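Local coordinates for protein proteolytically activated form of PPO4 Tyrosinase (Agaricus bisporus var. bisporus H97, PDB 4OUA) that catalyses the o-hydroxylation of monophenols and the oxidation of the resulting o-diphenols to reactive o-quinones at a dicopper site, the initial step of melanin synthesis, at residues A[261-264]-A[265-269]; A[348-351]-A[352-356]; A[367-370]-A[371-375]. All coordinates share one frame; numbering follows the deposited sequence.

The three contacts come in series along the chain, and each is local, formed by neighbouring stretches. Interaction 1 sits in the loop between helices 246-258 and 277-295, which carry the histidines of one copper ion. Interaction 2 lies across the chain's centre from interaction 1, about 33 Å between centres, and interaction 3 about 34 Å from interaction 1. The last two are neighbours, about 14 Å between centres: the turn after strand 349-350 packs on helix 362-377 through F354 and I369 and makes a probable hydrogen bond, D353 OD2 to H372 NE2 at 2.7 Å. Both also rest on helix 277-295, which thus connects the copper site with the C-terminal part of the chain.

Interaction 1: A[261-264]-A[265-269]; sequences AIRG and HMTHA
R263 meets the second segment at two levels, first with its CB, which lies 3.6 Å from T267 CG2, the two side chains crossing at about a right angle. Further out, the arginine chain bends at its third torsion (chi3 -59°) and brings the guanidinium beside H268. There CD2 of the imidazole sits over one guanidinium face, offset toward the rim, at 4.0 Å from R263 NH2, while that nitrogen lies at the edge of the H268 ring; with the planes 61° apart this is no stack.

G264 follows, its carbonyl turned toward the turn beyond. T267 carries OG1 away from its own backbone N (chi1 -174°), which leaves the methyl to face the glycine: CG2 is 3.2 Å from G264 O. The fold-back that makes this possible is a type I beta turn from H265 to H268, closed by H268 N bonded to H265 O at 3.1 Å. On the far side of the turn, the H265 ring meets F183 edge-to-face and W186 at a tilt.

The same loop serves the copper site as a second shell. The carbonyl of A269 accepts a hydrogen bond from H56, and that of M266 a weak one from H254, each a copper ligand.

H268 ND1 is engaged with the backbone N of L270 and therefore acts as an acceptor, consistent with a neutral imidazole. Such a ring could lie beside the arginine, its NE2 4.3 Å from R263 NH2, with little electrostatic cost; the contact is then mainly one of van der Waals packing.

Interaction 2: A[348-351]-A[352-356]; sequences NYSY and PDFDK
The F354 ring turns an edge to Y351, whose carbonyl O lies near the ring plane, 3.5 Å from F354 CD2. Over one face of this ring, toward the rim, stands CB of D353, 4.3 Å above the plane, and S350 OG approaches obliquely. The Y351 ring is met at a slant by P352 CD and D353 OD1, and its CE2 in turn lies in the plane of the Y349 ring, at the edge.

Closer to the backbone, Y351 CB packs on P352 CD at 3.4 Å and on F354 CD2 at 4.2 Å. D353 curls back, CG beside its own backbone N (chi1 -52°), which carries OD1 to 3.5 Å from Y351 CB. The polar bond of the contact runs from F354 N to Y351 O, 3.2 Å long and fairly straight at 165°, with the donor well above the carbonyl plane. It closes the first turn of the short 3-10 segment that P352 opens, and the same carbonyl lies beside the aromatic edge.

Outside the segments, D353 OD2 forms a salt bridge with R287 of helix 277-295 and also bonds to H372 of helix 362-377; L291, also on helix 277-295, touches F354. The hydroxyls of Y349 and Y351 both bind D286, and R15 makes a cation-pi contact with the Y349 ring.

Strand 349-350 pairs in parallel with strand 13-14, joining the N-terminal region to the C-terminal part of the chain. The Y-S-Y sequence, with R15 against its first ring, matches the tyrosine motif (Y/F-X-Y) that marks the end of the catalytic core in tyrosinases.

Interaction 3: A[367-370]-A[371-375]; sequences DYIN and DHIDR
N370 and D374 face each other one helical turn apart, with N370 ND2 2.7 Å from D374 OD2. The distance is short, but the angle is poor for a hydrogen bond, and the amide and carboxylate planes stand 74° apart. CG of N370, anti to the backbone N (chi1 -167°), stands out from the helix, and the amide is turned so that ND2 faces the next turn; CG of D374 (chi1 -72°) leans back toward it. On another flank, I369 CG2 touches I373 CD1 at 4.1 Å, the branches crossing at a slant.

H372 sets its CB against I369 O, and its ring is directed outward from the helix. D371 likewise lays CG near the carbonyl of D367, 3.3 Å from that O, although the two carboxylates themselves stay well apart.

Beneath these side chains runs the regular i to i+4 ladder of an alpha helix, here the central and later part of helix 362-377. D371 N bonds to D367 O at 3.2 Å, H372 N to Y368 O at 3.0 Å and I373 N to I369 O at 2.8 Å, the last nearly along the C=O axis; D374 N to N370 O and R375 N to D371 O continue it. R375, one turn after D371, lays a face of its guanidinium over D371 O.

Beyond the helix, the polar ends find partners. D374 OD1 takes a salt bridge from K224 and a hydrogen bond from Y220, both on helix 201-224, while H372 NE2 hydrogen-bonds to D353 OD2. I369 packs on L291 and A294 of helix 277-295; I373 meets L295 of that helix and L223 of helix 201-224.

Interaction 1: A[261-264]-A[265-269]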
ATOM      1  N   ALA A 261       0.221  12.984  19.812  1.00 48.84           N
ATOM      2  CA  ALA A 261       0.260  14.334  20.360  1.00 46.07           C
ATOM      3  C   ALA A 261       0.834  15.269  19.304  1.00 46.01           C
ATOM      4  O   ALA A 261       0.346  16.380  19.104  1.00 53.04           O
ATOM      5  CB  ALA A 261       1.085  14.379  21.631  1.00 46.01           C
ATOM      6  N   ILE A 262       1.878  14.798  18.633  1.00 50.46           N
ATOM      7  CA  ILE A 262       2.436  15.484  17.474  1.00 50.33           C
ATOM      8  C   ILE A 262       2.300  14.578  16.254  1.00 48.44           C
ATOM      9  O   ILE A 262       1.995  13.392  16.388  1.00 45.50           O
ATOM     10  CB  ILE A 262       3.914  15.870  17.686  1.00 51.59           C
ATOM     11  CG1 ILE A 262       4.749  14.635  18.025  1.00 48.90           C
ATOM     12  CG2 ILE A 262       4.042  16.906  18.791  1.00 59.61           C
ATOM     13  CD1 ILE A 262       6.204  14.943  18.307  1.00 50.64           C
ATOM     14  N   ARG A 263       2.525  15.132  15.069  1.00 47.93           N
ATOM     15  CA  ARG A 263       2.341  14.373  13.836  1.00 45.82           C
ATOM     16  C   ARG A 263       3.492  13.402  13.569  1.00 49.00           C
ATOM     17  O   ARG A 263       4.662  13.787  13.568  1.00 43.48           O
ATOM     18  CB  ARG A 263       2.177  15.322  12.648  1.00 50.73           C
ATOM     19  CG  ARG A 263       0.978  16.249  12.754  1.00 53.75           C
ATOM     20  CD  ARG A 263       0.805  17.063  11.484  1.00 58.31           C
ATOM     21  NE  ARG A 263       1.982  17.876  11.194  1.00 62.71           N
ATOM     22  CZ  ARG A 263       2.131  18.609  10.094  1.00 68.62           C
ATOM     23  NH1 ARG A 263       1.175  18.631   9.175  1.00 73.81           N
ATOM     24  NH2 ARG A 263       3.237  19.318   9.915  1.00 62.83           N
ATOM     25  N   GLY A 264       3.144  12.138  13.346  1.00 48.43           N
ATOM     26  CA  GLY A 264       4.118  11.123  12.987  1.00 42.59           C
ATOM     27  C   GLY A 264       4.247  11.002  11.481  1.00 45.66           C
ATOM     28  O   GLY A 264       3.758  11.856  10.742  1.00 51.61           O
ATOM     29  N   HIS A 265       4.897   9.938  11.021  1.00 39.98           N
ATOM     30  CA  HIS A 265       5.138   9.756   9.593  1.00 42.91           C
ATOM     31  C   HIS A 265       3.867   9.415   8.814  1.00 43.33           C
ATOM     32  O   HIS A 265       3.620   9.976   7.746  1.00 41.92           O
ATOM     33  CB  HIS A 265       6.193   8.669   9.367  1.00 39.49           C
ATOM     34  CG  HIS A 265       7.578   9.081   9.759  1.00 43.53           C
ATOM     35  ND1 HIS A 265       8.022   9.060  11.064  1.00 40.36           N
ATOM     36  CD2 HIS A 265       8.618   9.531   9.015  1.00 39.79           C
ATOM     37  CE1 HIS A 265       9.275   9.475  11.107  1.00 38.85           C
ATOM     38  NE2 HIS A 265       9.660   9.767   9.879  1.00 36.39           N
ATOM     39  N   MET A 266       3.064   8.499   9.348  1.00 42.87           N
ATOM     40  CA  MET A 266       1.864   8.032   8.655  1.00 38.05           C
ATOM     41  C   MET A 266       0.828   9.135   8.427  1.00 37.38           C
ATOM     42  O   MET A 266      -0.025   9.015   7.549  1.00 36.55           O
ATOM     43  CB  MET A 266       1.217   6.879   9.429  1.00 34.80           C
ATOM     44  CG  MET A 266       1.764   5.505   9.078  1.00 30.37           C
ATOM     45  SD  MET A 266       1.359   4.993   7.394  1.00 37.26           S
ATOM     46  CE  MET A 266      -0.413   4.767   7.507  1.00 31.92           C
ATOM     47  N   THR A 267       0.898  10.203   9.214  1.00 39.14           N
ATOM     48  CA  THR A 267      -0.074  11.285   9.094  1.00 40.48           C
ATOM     49  C   THR A 267       0.484  12.461   8.296  1.00 37.08           C
ATOM     50  O   THR A 267      -0.025  13.579   8.382  1.00 39.26           O
ATOM     51  CB  THR A 267      -0.535  11.787  10.473  1.00 39.65           C
ATOM     52  OG1 THR A 267      -1.580  12.754  10.304  1.00 37.71           O
ATOM     53  CG2 THR A 267       0.626  12.420  11.226  1.00 43.69           C
ATOM     54  N   HIS A 268       1.528  12.200   7.519  1.00 41.41           N
ATOM     55  CA  HIS A 268       2.136  13.217   6.669  1.00 38.66           C
ATOM     56  C   HIS A 268       2.458  12.615   5.303  1.00 38.76           C
ATOM     57  O   HIS A 268       3.288  11.714   5.197  1.00 39.73           O
ATOM     58  CB  HIS A 268       3.400  13.781   7.321  1.00 42.90           C
ATOM     59  CG  HIS A 268       3.825  15.107   6.770  1.00 46.47           C
ATOM     60  ND1 HIS A 268       4.155  15.292   5.445  1.00 44.64           N
ATOM     61  CD2 HIS A 268       3.977  16.312   7.368  1.00 47.09           C
ATOM     62  CE1 HIS A 268       4.490  16.555   5.249  1.00 42.07           C
ATOM     63  NE2 HIS A 268       4.390  17.195   6.401  1.00 44.59           N
ATOM     64  N   ALA A 269       1.798  13.119   4.266  1.00 34.20           N
ATOM     65  CA  ALA A 269       1.906  12.544   2.926  1.00 39.13           C
ATOM     66  C   ALA A 269       3.342  12.510   2.402  1.00 38.62           C
ATOM     67  O   ALA A 269       3.664  11.731   1.507  1.00 40.01           O
ATOM     68  CB  ALA A 269       1.017  13.311   1.958  1.00 38.37           C
TER

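Interaction 2: A[348-351]-A[352-356]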
ATOM      1  N   ASN A 348      -0.545  -9.888 -12.090  1.00 27.34           N
ATOM      2  CA  ASN A 348      -0.360 -11.190 -11.459  1.00 31.64           C
ATOM      3  C   ASN A 348      -0.777 -11.249  -9.993  1.00 33.18           C
ATOM      4  O   ASN A 348      -0.104 -11.881  -9.178  1.00 32.38           O
ATOM      5  CB  ASN A 348       1.102 -11.625 -11.584  1.00 40.24           C
ATOM      6  CG  ASN A 348       1.327 -12.576 -12.742  1.00 39.62           C
ATOM      7  OD1 ASN A 348       0.429 -12.806 -13.553  1.00 38.49           O
ATOM      8  ND2 ASN A 348       2.527 -13.138 -12.824  1.00 44.56           N
ATOM      9  N   TYR A 349      -1.887 -10.603  -9.655  1.00 30.42           N
ATOM     10  CA  TYR A 349      -2.396 -10.684  -8.293  1.00 31.17           C
ATOM     11  C   TYR A 349      -3.919 -10.647  -8.247  1.00 34.03           C
ATOM     12  O   TYR A 349      -4.580 -10.375  -9.248  1.00 35.01           O
ATOM     13  CB  TYR A 349      -1.814  -9.556  -7.434  1.00 30.19           C
ATOM     14  CG  TYR A 349      -2.451  -8.199  -7.640  1.00 27.76           C
ATOM     15  CD1 TYR A 349      -3.499  -7.775  -6.834  1.00 28.87           C
ATOM     16  CD2 TYR A 349      -1.993  -7.336  -8.625  1.00 30.54           C
ATOM     17  CE1 TYR A 349      -4.081  -6.535  -7.011  1.00 27.06           C
ATOM     18  CE2 TYR A 349      -2.568  -6.093  -8.810  1.00 27.45           C
ATOM     19  CZ  TYR A 349      -3.611  -5.698  -7.999  1.00 29.92           C
ATOM     20  OH  TYR A 349      -4.188  -4.461  -8.177  1.00 34.77           O
ATOM     21  N   SER A 350      -4.462 -10.934  -7.070  1.00 29.07           N
ATOM     22  CA  SER A 350      -5.901 -10.930  -6.849  1.00 31.68           C
ATOM     23  C   SER A 350      -6.183 -11.076  -5.359  1.00 32.30           C
ATOM     24  O   SER A 350      -5.256 -11.142  -4.552  1.00 33.85           O
ATOM     25  CB  SER A 350      -6.579 -12.051  -7.636  1.00 33.57           C
ATOM     26  OG  SER A 350      -7.975 -12.073  -7.390  1.00 30.55           O
ATOM     27  N   TYR A 351      -7.459 -11.132  -4.995  1.00 28.10           N
ATOM     28  CA  TYR A 351      -7.832 -11.238  -3.590  1.00 28.81           C
ATOM     29  C   TYR A 351      -8.701 -12.461  -3.341  1.00 29.18           C
ATOM     30  O   TYR A 351      -9.495 -12.851  -4.198  1.00 31.86           O
ATOM     31  CB  TYR A 351      -8.545  -9.964  -3.133  1.00 26.34           C
ATOM     32  CG  TYR A 351      -7.699  -8.725  -3.308  1.00 23.30           C
ATOM     33  CD1 TYR A 351      -6.803  -8.328  -2.325  1.00 27.06           C
ATOM     34  CD2 TYR A 351      -7.780  -7.963  -4.465  1.00 25.19           C
ATOM     35  CE1 TYR A 351      -6.018  -7.203  -2.485  1.00 27.28           C
ATOM     36  CE2 TYR A 351      -6.999  -6.834  -4.634  1.00 30.46           C
ATOM     37  CZ  TYR A 351      -6.120  -6.459  -3.640  1.00 30.34           C
ATOM     38  OH  TYR A 351      -5.340  -5.338  -3.802  1.00 32.53           O
ATOM     39  N   PRO A 352      -8.547 -13.073  -2.159  1.00 26.23           N
ATOM     40  CA  PRO A 352      -9.240 -14.309  -1.780  1.00 30.04           C
ATOM     41  C   PRO A 352     -10.754 -14.140  -1.670  1.00 35.35           C
ATOM     42  O   PRO A 352     -11.471 -15.135  -1.549  1.00 35.85           O
ATOM     43  CB  PRO A 352      -8.629 -14.649  -0.416  1.00 22.07           C
ATOM     44  CG  PRO A 352      -8.117 -13.357   0.106  1.00 27.75           C
ATOM     45  CD  PRO A 352      -7.658 -12.587  -1.091  1.00 27.41           C
ATOM     46  N   ASP A 353     -11.228 -12.898  -1.713  1.00 34.43           N
ATOM     47  CA  ASP A 353     -12.657 -12.615  -1.649  1.00 29.99           C
ATOM     48  C   ASP A 353     -13.393 -13.162  -2.867  1.00 33.89           C
ATOM     49  O   ASP A 353     -14.609 -13.345  -2.835  1.00 38.08           O
ATOM     50  CB  ASP A 353     -12.900 -11.109  -1.532  1.00 29.58           C
ATOM     51  CG  ASP A 353     -12.104 -10.474  -0.407  1.00 41.49           C
ATOM     52  OD1 ASP A 353     -10.937 -10.099  -0.644  1.00 37.90           O
ATOM     53  OD2 ASP A 353     -12.645 -10.351   0.712  1.00 46.67           O
ATOM     54  N   PHE A 354     -12.649 -13.428  -3.937  1.00 30.35           N
ATOM     55  CA  PHE A 354     -13.242 -13.839  -5.204  1.00 29.04           C
ATOM     56  C   PHE A 354     -13.042 -15.320  -5.516  1.00 32.25           C
ATOM     57  O   PHE A 354     -13.439 -15.787  -6.583  1.00 32.73           O
ATOM     58  CB  PHE A 354     -12.664 -13.005  -6.349  1.00 25.92           C
ATOM     59  CG  PHE A 354     -12.860 -11.527  -6.184  1.00 28.64           C
ATOM     60  CD1 PHE A 354     -14.063 -10.933  -6.524  1.00 28.88           C
ATOM     61  CD2 PHE A 354     -11.839 -10.730  -5.699  1.00 28.12           C
ATOM     62  CE1 PHE A 354     -14.247  -9.572  -6.378  1.00 31.31           C
ATOM     63  CE2 PHE A 354     -12.015  -9.366  -5.550  1.00 28.88           C
ATOM     64  CZ  PHE A 354     -13.221  -8.787  -5.890  1.00 30.97           C
ATOM     65  N   ASP A 355     -12.436 -16.055  -4.588  1.00 34.67           N
ATOM     66  CA  ASP A 355     -12.033 -17.437  -4.847  1.00 35.88           C
ATOM     67  C   ASP A 355     -13.197 -18.358  -5.205  1.00 36.82           C
ATOM     68  O   ASP A 355     -13.074 -19.202  -6.096  1.00 37.20           O
ATOM     69  CB  ASP A 355     -11.285 -18.008  -3.636  1.00 39.58           C
ATOM     70  CG  ASP A 355      -9.856 -17.496  -3.536  1.00 44.71           C
ATOM     71  OD1 ASP A 355      -9.321 -17.008  -4.556  1.00 36.44           O
ATOM     72  OD2 ASP A 355      -9.265 -17.592  -2.439  1.00 42.58           O
ATOM     73  N   LYS A 356     -14.324 -18.197  -4.518  1.00 36.17           N
ATOM     74  CA  LYS A 356     -15.471 -19.074  -4.731  1.00 31.34           C
ATOM     75  C   LYS A 356     -16.305 -18.682  -5.950  1.00 31.90           C
ATOM     76  O   LYS A 356     -17.301 -19.337  -6.256  1.00 31.92           O
ATOM     77  CB  LYS A 356     -16.360 -19.097  -3.485  1.00 33.80           C
ATOM     78  CG  LYS A 356     -16.062 -20.238  -2.524  1.00 32.52           C
ATOM     79  CD  LYS A 356     -14.686 -20.102  -1.895  1.00 49.50           C
ATOM     80  CE  LYS A 356     -14.406 -21.253  -0.939  1.00 60.34           C
ATOM     81  NZ  LYS A 356     -13.136 -21.063  -0.183  1.00 61.34           N
TER

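Interaction 3: A[367-370]-A[371-375]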
ATOM      1  N   ASP A 367     -23.504 -10.372  -6.875  1.00 39.03           N
ATOM      2  CA  ASP A 367     -24.388 -10.839  -5.815  1.00 36.07           C
ATOM      3  C   ASP A 367     -23.599 -11.514  -4.700  1.00 41.98           C
ATOM      4  O   ASP A 367     -23.935 -11.382  -3.522  1.00 43.69           O
ATOM      5  CB  ASP A 367     -25.439 -11.800  -6.374  1.00 42.85           C
ATOM      6  CG  ASP A 367     -26.398 -11.118  -7.332  1.00 51.66           C
ATOM      7  OD1 ASP A 367     -26.619  -9.897  -7.183  1.00 52.04           O
ATOM      8  OD2 ASP A 367     -26.931 -11.802  -8.231  1.00 49.70           O
ATOM      9  N   TYR A 368     -22.546 -12.234  -5.077  1.00 38.45           N
ATOM     10  CA  TYR A 368     -21.691 -12.904  -4.104  1.00 33.24           C
ATOM     11  C   TYR A 368     -20.910 -11.892  -3.277  1.00 35.35           C
ATOM     12  O   TYR A 368     -20.865 -11.975  -2.050  1.00 35.09           O
ATOM     13  CB  TYR A 368     -20.728 -13.862  -4.804  1.00 35.02           C
ATOM     14  CG  TYR A 368     -19.801 -14.596  -3.861  1.00 36.68           C
ATOM     15  CD1 TYR A 368     -20.204 -15.768  -3.235  1.00 37.25           C
ATOM     16  CD2 TYR A 368     -18.522 -14.120  -3.601  1.00 38.44           C
ATOM     17  CE1 TYR A 368     -19.364 -16.442  -2.374  1.00 34.64           C
ATOM     18  CE2 TYR A 368     -17.674 -14.789  -2.741  1.00 35.94           C
ATOM     19  CZ  TYR A 368     -18.101 -15.951  -2.130  1.00 37.58           C
ATOM     20  OH  TYR A 368     -17.264 -16.626  -1.271  1.00 34.31           O
ATOM     21  N   ILE A 369     -20.295 -10.935  -3.962  1.00 34.57           N
ATOM     22  CA  ILE A 369     -19.492  -9.916  -3.302  1.00 33.51           C
ATOM     23  C   ILE A 369     -20.353  -9.012  -2.429  1.00 37.43           C
ATOM     24  O   ILE A 369     -19.943  -8.615  -1.337  1.00 38.79           O
ATOM     25  CB  ILE A 369     -18.725  -9.061  -4.325  1.00 33.93           C
ATOM     26  CG1 ILE A 369     -17.782  -9.941  -5.145  1.00 31.52           C
ATOM     27  CG2 ILE A 369     -17.942  -7.965  -3.624  1.00 35.66           C
ATOM     28  CD1 ILE A 369     -16.778 -10.695  -4.302  1.00 34.04           C
ATOM     29  N   ASN A 370     -21.548  -8.690  -2.914  1.00 38.50           N
ATOM     30  CA  ASN A 370     -22.475  -7.855  -2.159  1.00 34.20           C
ATOM     31  C   ASN A 370     -22.851  -8.504  -0.830  1.00 31.04           C
ATOM     32  O   ASN A 370     -22.862  -7.845   0.208  1.00 32.63           O
ATOM     33  CB  ASN A 370     -23.734  -7.572  -2.978  1.00 37.53           C
ATOM     34  CG  ASN A 370     -24.574  -6.460  -2.384  1.00 38.91           C
ATOM     35  OD1 ASN A 370     -24.437  -5.296  -2.760  1.00 39.34           O
ATOM     36  ND2 ASN A 370     -25.448  -6.811  -1.447  1.00 43.56           N
ATOM     37  N   ASP A 371     -23.159  -9.797  -0.865  1.00 34.94           N
ATOM     38  CA  ASP A 371     -23.433 -10.541   0.358  1.00 33.79           C
ATOM     39  C   ASP A 371     -22.197 -10.569   1.243  1.00 35.61           C
ATOM     40  O   ASP A 371     -22.294 -10.533   2.468  1.00 36.43           O
ATOM     41  CB  ASP A 371     -23.884 -11.969   0.047  1.00 32.00           C
ATOM     42  CG  ASP A 371     -25.277 -12.027  -0.541  1.00 32.10           C
ATOM     43  OD1 ASP A 371     -25.983 -10.997  -0.512  1.00 35.78           O
ATOM     44  OD2 ASP A 371     -25.670 -13.110  -1.023  1.00 32.90           O
ATOM     45  N   HIS A 372     -21.033 -10.636   0.603  1.00 35.07           N
ATOM     46  CA  HIS A 372     -19.759 -10.650   1.308  1.00 29.99           C
ATOM     47  C   HIS A 372     -19.560  -9.363   2.104  1.00 35.69           C
ATOM     48  O   HIS A 372     -19.231  -9.398   3.292  1.00 33.53           O
ATOM     49  CB  HIS A 372     -18.611 -10.850   0.316  1.00 34.50           C
ATOM     50  CG  HIS A 372     -17.259 -10.876   0.953  1.00 32.20           C
ATOM     51  ND1 HIS A 372     -16.967 -11.651   2.054  1.00 36.55           N
ATOM     52  CD2 HIS A 372     -16.114 -10.223   0.640  1.00 27.16           C
ATOM     53  CE1 HIS A 372     -15.705 -11.474   2.393  1.00 38.04           C
ATOM     54  NE2 HIS A 372     -15.163 -10.612   1.552  1.00 35.22           N
ATOM     55  N   ILE A 373     -19.770  -8.228   1.443  1.00 33.84           N
ATOM     56  CA  ILE A 373     -19.626  -6.929   2.091  1.00 36.68           C
ATOM     57  C   ILE A 373     -20.646  -6.744   3.211  1.00 32.65           C
ATOM     58  O   ILE A 373     -20.292  -6.335   4.317  1.00 33.07           O
ATOM     59  CB  ILE A 373     -19.774  -5.779   1.079  1.00 34.55           C
ATOM     60  CG1 ILE A 373     -18.702  -5.895  -0.008  1.00 31.35           C
ATOM     61  CG2 ILE A 373     -19.686  -4.437   1.788  1.00 27.25           C
ATOM     62  CD1 ILE A 373     -18.786  -4.824  -1.073  1.00 30.41           C
ATOM     63  N   ASP A 374     -21.907  -7.051   2.917  1.00 32.63           N
ATOM     64  CA  ASP A 374     -22.985  -6.959   3.900  1.00 35.62           C
ATOM     65  C   ASP A 374     -22.688  -7.759   5.165  1.00 34.29           C
ATOM     66  O   ASP A 374     -22.882  -7.276   6.279  1.00 31.06           O
ATOM     67  CB  ASP A 374     -24.302  -7.448   3.296  1.00 35.39           C
ATOM     68  CG  ASP A 374     -24.871  -6.484   2.282  1.00 35.87           C
ATOM     69  OD1 ASP A 374     -24.763  -5.260   2.502  1.00 33.55           O
ATOM     70  OD2 ASP A 374     -25.430  -6.955   1.267  1.00 39.81           O
ATOM     71  N   ARG A 375     -22.218  -8.985   4.977  1.00 32.79           N
ATOM     72  CA  ARG A 375     -21.981  -9.904   6.080  1.00 29.58           C
ATOM     73  C   ARG A 375     -20.729  -9.546   6.878  1.00 44.31           C
ATOM     74  O   ARG A 375     -20.608  -9.904   8.050  1.00 46.14           O
ATOM     75  CB  ARG A 375     -21.876 -11.335   5.544  1.00 39.79           C
ATOM     76  CG  ARG A 375     -21.339 -12.353   6.533  1.00 39.61           C
ATOM     77  CD  ARG A 375     -21.444 -13.758   5.971  1.00 35.59           C
ATOM     78  NE  ARG A 375     -20.978 -13.829   4.590  1.00 41.19           N
ATOM     79  CZ  ARG A 375     -21.771 -14.024   3.541  1.00 40.27           C
ATOM     80  NH1 ARG A 375     -23.076 -14.182   3.714  1.00 37.10           N
ATOM     81  NH2 ARG A 375     -21.259 -14.072   2.319  1.00 43.91           N
TER